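Local coordinates for protein 2-keto-3-deoxygluconate kinase (Thermotoga maritima, PDB 2AFB) that probably phosphorylates 2-keto-3-deoxygluconate at the expense of ATP, as a sugar kinase of the pfkB (ribokinase-like) family, at residues Q309-L321 and V331-G343. Numbering follows the deposited sequence.
Sequences QKKAEFAAAASCL and VLSIEEIEKLASG. With CA (calcium ion), chain G.
Ile337 fits as a knob into a hole formed by Phe314, Ala317, Ala318 and Leu321, where the last two helices of this ribokinase-like fold cross. Their axes come within 8.3 Å of each other, at 110°. The small side chains of Ala317 and Ala318 probably allow this approach. CG2 of Ile337 lies over the centre of the Phe314 ring, 3.6 Å from the centroid, in a CH-pi contact. The ring gets there because its CG is anti to the backbone N (chi1 -174°), and Glu338 CG and Ile334 CG2 sit at its edge. Replacing Phe314 with an alanine would probably leave one side of Ile337 CG2 without its apolar cover and open a gap beside Ile334. Further along, Ala317 CB meets Ala341 CB at 3.8 Å. Leu321 and Leu340 reach toward each other tip to tip, with Leu321 CG 3.7 Å from Leu340 CD2. Leu332 CD1 packs against Leu321 CB. At the start of helix 334-341, Ser333 and Glu336 form a capping box, and the Glu336 carboxylate also pairs with Arg32 of the second subunit. The Ile337 pocket is buried, but the Lys310 edge is looser, polar and partly open to solvent. There Lys310 NZ stays 3.8 Å from Glu338 OE2. With His8 of the N-terminal tag and a water, Glu338 binds a calcium ion through both carboxylate oxygens, OE1 at 2.6 Å and OE2 at 2.5 Å.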
loop_
_atom_site.group_PDB
_atom_site.type_symbol
_atom_site.label_atom_id
_atom_site.label_comp_id
_atom_site.label_asym_id
_atom_site.label_seq_id
_atom_site.Cartn_x
_atom_site.Cartn_y
_atom_site.Cartn_z
ATOM N N GLN A 309 -27.869 32.680 -13.646
ATOM C CA GLN A 309 -26.465 32.656 -14.037
ATOM C C GLN A 309 -25.621 32.028 -12.926
ATOM O O GLN A 309 -24.768 31.159 -13.192
ATOM C CB GLN A 309 -25.941 34.050 -14.434
ATOM C CG GLN A 309 -24.610 34.019 -15.190
ATOM C CD GLN A 309 -24.661 33.195 -16.516
ATOM O OE1 GLN A 309 -25.577 33.352 -17.313
ATOM N NE2 GLN A 309 -23.668 32.318 -16.721
ATOM N N LYS A 310 -25.891 32.407 -11.682
ATOM C CA LYS A 310 -25.126 31.861 -10.574
ATOM C C LYS A 310 -25.371 30.390 -10.414
ATOM O O LYS A 310 -24.465 29.642 -10.054
ATOM C CB LYS A 310 -25.369 32.621 -9.253
ATOM C CG LYS A 310 -24.776 31.891 -8.053
ATOM C CD LYS A 310 -24.936 32.632 -6.765
ATOM C CE LYS A 310 -23.711 32.454 -5.828
ATOM N NZ LYS A 310 -23.792 31.324 -4.967
ATOM N N LYS A 311 -26.581 29.932 -10.693
ATOM C CA LYS A 311 -26.831 28.497 -10.684
ATOM C C LYS A 311 -25.918 27.752 -11.656
ATOM O O LYS A 311 -25.488 26.643 -11.375
ATOM C CB LYS A 311 -28.259 28.157 -11.117
ATOM C CG LYS A 311 -29.273 28.273 -10.058
ATOM C CD LYS A 311 -30.638 27.795 -10.547
ATOM C CE LYS A 311 -31.740 28.495 -9.762
ATOM N NZ LYS A 311 -32.961 27.685 -9.769
ATOM N N ALA A 312 -25.704 28.336 -12.829
ATOM C CA ALA A 312 -24.878 27.703 -13.840
ATOM C C ALA A 312 -23.425 27.723 -13.418
ATOM O O ALA A 312 -22.762 26.704 -13.528
ATOM C CB ALA A 312 -25.034 28.372 -15.206
ATOM N N GLU A 313 -22.935 28.853 -12.924
ATOM C CA GLU A 313 -21.515 28.957 -12.594
ATOM C C GLU A 313 -21.177 28.066 -11.411
ATOM O O GLU A 313 -20.169 27.351 -11.448
ATOM C CB GLU A 313 -21.085 30.397 -12.274
ATOM C CG GLU A 313 -21.205 31.393 -13.397
ATOM C CD GLU A 313 -20.405 31.059 -14.680
ATOM O OE1 GLU A 313 -19.521 30.138 -14.709
ATOM O OE2 GLU A 313 -20.672 31.773 -15.677
ATOM N N PHE A 314 -22.022 28.106 -10.377
ATOM C CA PHE A 314 -21.826 27.314 -9.175
ATOM C C PHE A 314 -21.845 25.818 -9.521
ATOM O O PHE A 314 -20.971 25.048 -9.102
ATOM C CB PHE A 314 -22.925 27.612 -8.162
ATOM C CG PHE A 314 -22.728 26.945 -6.834
ATOM C CD1 PHE A 314 -22.034 27.604 -5.805
ATOM C CD2 PHE A 314 -23.289 25.696 -6.579
ATOM C CE1 PHE A 314 -21.870 26.993 -4.587
ATOM C CE2 PHE A 314 -23.111 25.090 -5.362
ATOM C CZ PHE A 314 -22.421 25.746 -4.362
ATOM N N ALA A 315 -22.852 25.389 -10.269
ATOM C CA ALA A 315 -22.934 23.964 -10.626
ATOM C C ALA A 315 -21.830 23.497 -11.589
ATOM O O ALA A 315 -21.348 22.387 -11.471
ATOM C CB ALA A 315 -24.286 23.635 -11.182
ATOM N N ALA A 316 -21.461 24.311 -12.565
ATOM C CA ALA A 316 -20.249 24.013 -13.376
ATOM C C ALA A 316 -18.995 23.897 -12.489
ATOM O O ALA A 316 -18.233 22.932 -12.585
ATOM C CB ALA A 316 -20.050 25.091 -14.462
ATOM N N ALA A 317 -18.777 24.874 -11.622
ATOM C CA ALA A 317 -17.636 24.831 -10.700
ATOM C C ALA A 317 -17.556 23.532 -9.863
ATOM O O ALA A 317 -16.498 22.883 -9.772
ATOM C CB ALA A 317 -17.642 26.042 -9.818
ATOM N N ALA A 318 -18.671 23.165 -9.284
ATOM C CA ALA A 318 -18.792 21.987 -8.405
ATOM C C ALA A 318 -18.534 20.684 -9.107
ATOM O O ALA A 318 -17.844 19.830 -8.585
ATOM C CB ALA A 318 -20.175 21.933 -7.745
ATOM N N SER A 319 -19.091 20.549 -10.286
ATOM C CA SER A 319 -18.976 19.360 -11.062
ATOM C C SER A 319 -17.611 19.282 -11.753
ATOM O O SER A 319 -17.064 18.213 -11.852
ATOM C CB SER A 319 -20.164 19.212 -12.049
ATOM O OG SER A 319 -20.238 20.291 -12.961
ATOM N N CYS A 320 -17.035 20.409 -12.139
ATOM C CA CYS A 320 -15.611 20.461 -12.487
ATOM C C CYS A 320 -14.712 19.909 -11.371
ATOM O O CYS A 320 -13.854 19.057 -11.590
ATOM C CB CYS A 320 -15.184 21.896 -12.823
ATOM S SG CYS A 320 -13.384 22.130 -13.060
ATOM N N LEU A 321 -14.912 20.413 -10.169
ATOM C CA LEU A 321 -14.125 19.981 -9.008
ATOM C C LEU A 321 -14.289 18.500 -8.700
ATOM O O LEU A 321 -13.309 17.831 -8.353
ATOM C CB LEU A 321 -14.421 20.834 -7.779
ATOM C CG LEU A 321 -13.894 22.287 -7.818
ATOM C CD1 LEU A 321 -14.554 23.149 -6.771
ATOM C CD2 LEU A 321 -12.387 22.354 -7.614
ATOM N N VAL A 331 -16.126 15.709 -2.004
ATOM C CA VAL A 331 -15.705 16.227 -0.710
ATOM C C VAL A 331 -15.451 17.691 -1.022
ATOM O O VAL A 331 -14.424 18.013 -1.616
ATOM C CB VAL A 331 -14.383 15.542 -0.226
ATOM C CG1 VAL A 331 -13.863 16.135 1.028
ATOM C CG2 VAL A 331 -14.578 14.046 -0.080
ATOM N N LEU A 332 -16.420 18.557 -0.716
ATOM C CA LEU A 332 -16.368 19.955 -1.104
ATOM C C LEU A 332 -17.110 20.779 -0.076
ATOM O O LEU A 332 -18.071 20.289 0.537
ATOM C CB LEU A 332 -17.039 20.142 -2.468
ATOM C CG LEU A 332 -16.200 19.808 -3.703
ATOM C CD1 LEU A 332 -17.010 20.105 -4.975
ATOM C CD2 LEU A 332 -14.892 20.532 -3.704
ATOM N N SER A 333 -16.621 22.000 0.138
ATOM C CA SER A 333 -17.329 23.059 0.859
ATOM C C SER A 333 -17.912 24.080 -0.112
ATOM O O SER A 333 -17.453 24.220 -1.228
ATOM C CB SER A 333 -16.377 23.800 1.806
ATOM O OG SER A 333 -15.454 24.557 1.069
ATOM N N ILE A 334 -18.905 24.829 0.348
ATOM C CA ILE A 334 -19.500 25.912 -0.433
ATOM C C ILE A 334 -18.414 26.914 -0.875
ATOM O O ILE A 334 -18.337 27.316 -2.049
ATOM C CB ILE A 334 -20.630 26.625 0.391
ATOM C CG1 ILE A 334 -21.721 25.618 0.731
ATOM C CG2 ILE A 334 -21.255 27.801 -0.406
ATOM C CD1 ILE A 334 -22.562 26.034 1.932
ATOM N N GLU A 335 -17.538 27.254 0.067
ATOM C CA GLU A 335 -16.504 28.226 -0.161
ATOM C C GLU A 335 -15.585 27.838 -1.318
ATOM O O GLU A 335 -15.224 28.691 -2.096
ATOM C CB GLU A 335 -15.686 28.419 1.111
ATOM C CG GLU A 335 -14.454 29.359 0.921
ATOM C CD GLU A 335 -13.657 29.723 2.249
ATOM O OE1 GLU A 335 -13.950 29.137 3.323
ATOM O OE2 GLU A 335 -12.748 30.617 2.205
ATOM N N GLU A 336 -15.173 26.572 -1.365
ATOM C CA GLU A 336 -14.271 26.043 -2.395
ATOM C C GLU A 336 -14.864 26.166 -3.784
ATOM O O GLU A 336 -14.203 26.608 -4.725
ATOM C CB GLU A 336 -13.917 24.558 -2.098
ATOM C CG GLU A 336 -12.894 24.459 -0.941
ATOM C CD GLU A 336 -12.667 23.007 -0.353
ATOM O OE1 GLU A 336 -13.477 22.083 -0.639
ATOM O OE2 GLU A 336 -11.677 22.828 0.431
ATOM N N ILE A 337 -16.122 25.772 -3.907
ATOM C CA ILE A 337 -16.864 25.909 -5.155
ATOM C C ILE A 337 -17.001 27.380 -5.567
ATOM O O ILE A 337 -16.740 27.742 -6.714
ATOM C CB ILE A 337 -18.272 25.266 -5.009
ATOM C CG1 ILE A 337 -18.147 23.817 -4.581
ATOM C CG2 ILE A 337 -19.113 25.451 -6.303
ATOM C CD1 ILE A 337 -19.440 23.173 -4.254
ATOM N N GLU A 338 -17.442 28.238 -4.648
ATOM C CA GLU A 338 -17.573 29.652 -4.971
ATOM C C GLU A 338 -16.270 30.270 -5.419
ATOM O O GLU A 338 -16.267 31.106 -6.312
ATOM C CB GLU A 338 -18.069 30.458 -3.771
ATOM C CG GLU A 338 -19.540 30.259 -3.490
ATOM C CD GLU A 338 -20.028 31.005 -2.241
ATOM O OE1 GLU A 338 -19.175 31.454 -1.407
ATOM O OE2 GLU A 338 -21.283 31.134 -2.108
ATOM N N LYS A 339 -15.171 29.863 -4.785
ATOM C CA LYS A 339 -13.836 30.364 -5.101
ATOM C C LYS A 339 -13.469 30.079 -6.574
ATOM O O LYS A 339 -12.899 30.919 -7.281
ATOM C CB LYS A 339 -12.805 29.712 -4.160
ATOM C CG LYS A 339 -11.350 30.203 -4.329
ATOM C CD LYS A 339 -11.208 31.696 -4.044
ATOM C CE LYS A 339 -9.822 32.215 -4.427
ATOM N NZ LYS A 339 -8.768 31.497 -3.660
ATOM N N LEU A 340 -13.826 28.895 -7.046
ATOM C CA LEU A 340 -13.579 28.536 -8.440
ATOM C C LEU A 340 -14.510 29.338 -9.356
ATOM O O LEU A 340 -14.055 30.022 -10.249
ATOM C CB LEU A 340 -13.776 27.036 -8.651
ATOM C CG LEU A 340 -13.546 26.582 -10.092
ATOM C CD1 LEU A 340 -12.187 26.984 -10.593
ATOM C CD2 LEU A 340 -13.752 25.106 -10.165
ATOM N N ALA A 341 -15.810 29.253 -9.108
ATOM C CA ALA A 341 -16.810 29.988 -9.867
ATOM C C ALA A 341 -16.454 31.466 -9.970
ATOM O O ALA A 341 -16.607 32.044 -11.020
ATOM C CB ALA A 341 -18.233 29.787 -9.263
ATOM N N SER A 342 -15.886 32.048 -8.932
ATOM C CA SER A 342 -15.588 33.460 -8.950
ATOM C C SER A 342 -14.390 33.860 -9.840
ATOM O O SER A 342 -14.123 35.036 -9.957
ATOM C CB SER A 342 -15.377 33.985 -7.519
ATOM O OG SER A 342 -14.025 33.831 -7.080
ATOM N N GLY A 343 -13.680 32.908 -10.446
ATOM C CA GLY A 343 -12.678 33.216 -11.508
ATOM C C GLY A 343 -13.078 32.812 -12.937
ATOM O O GLY A 343 -14.240 32.977 -13.375
HETATM CA CA CA G . -21.042 32.096 0.232
HETATM O O HOH W 1 -20.524 34.534 1.660
#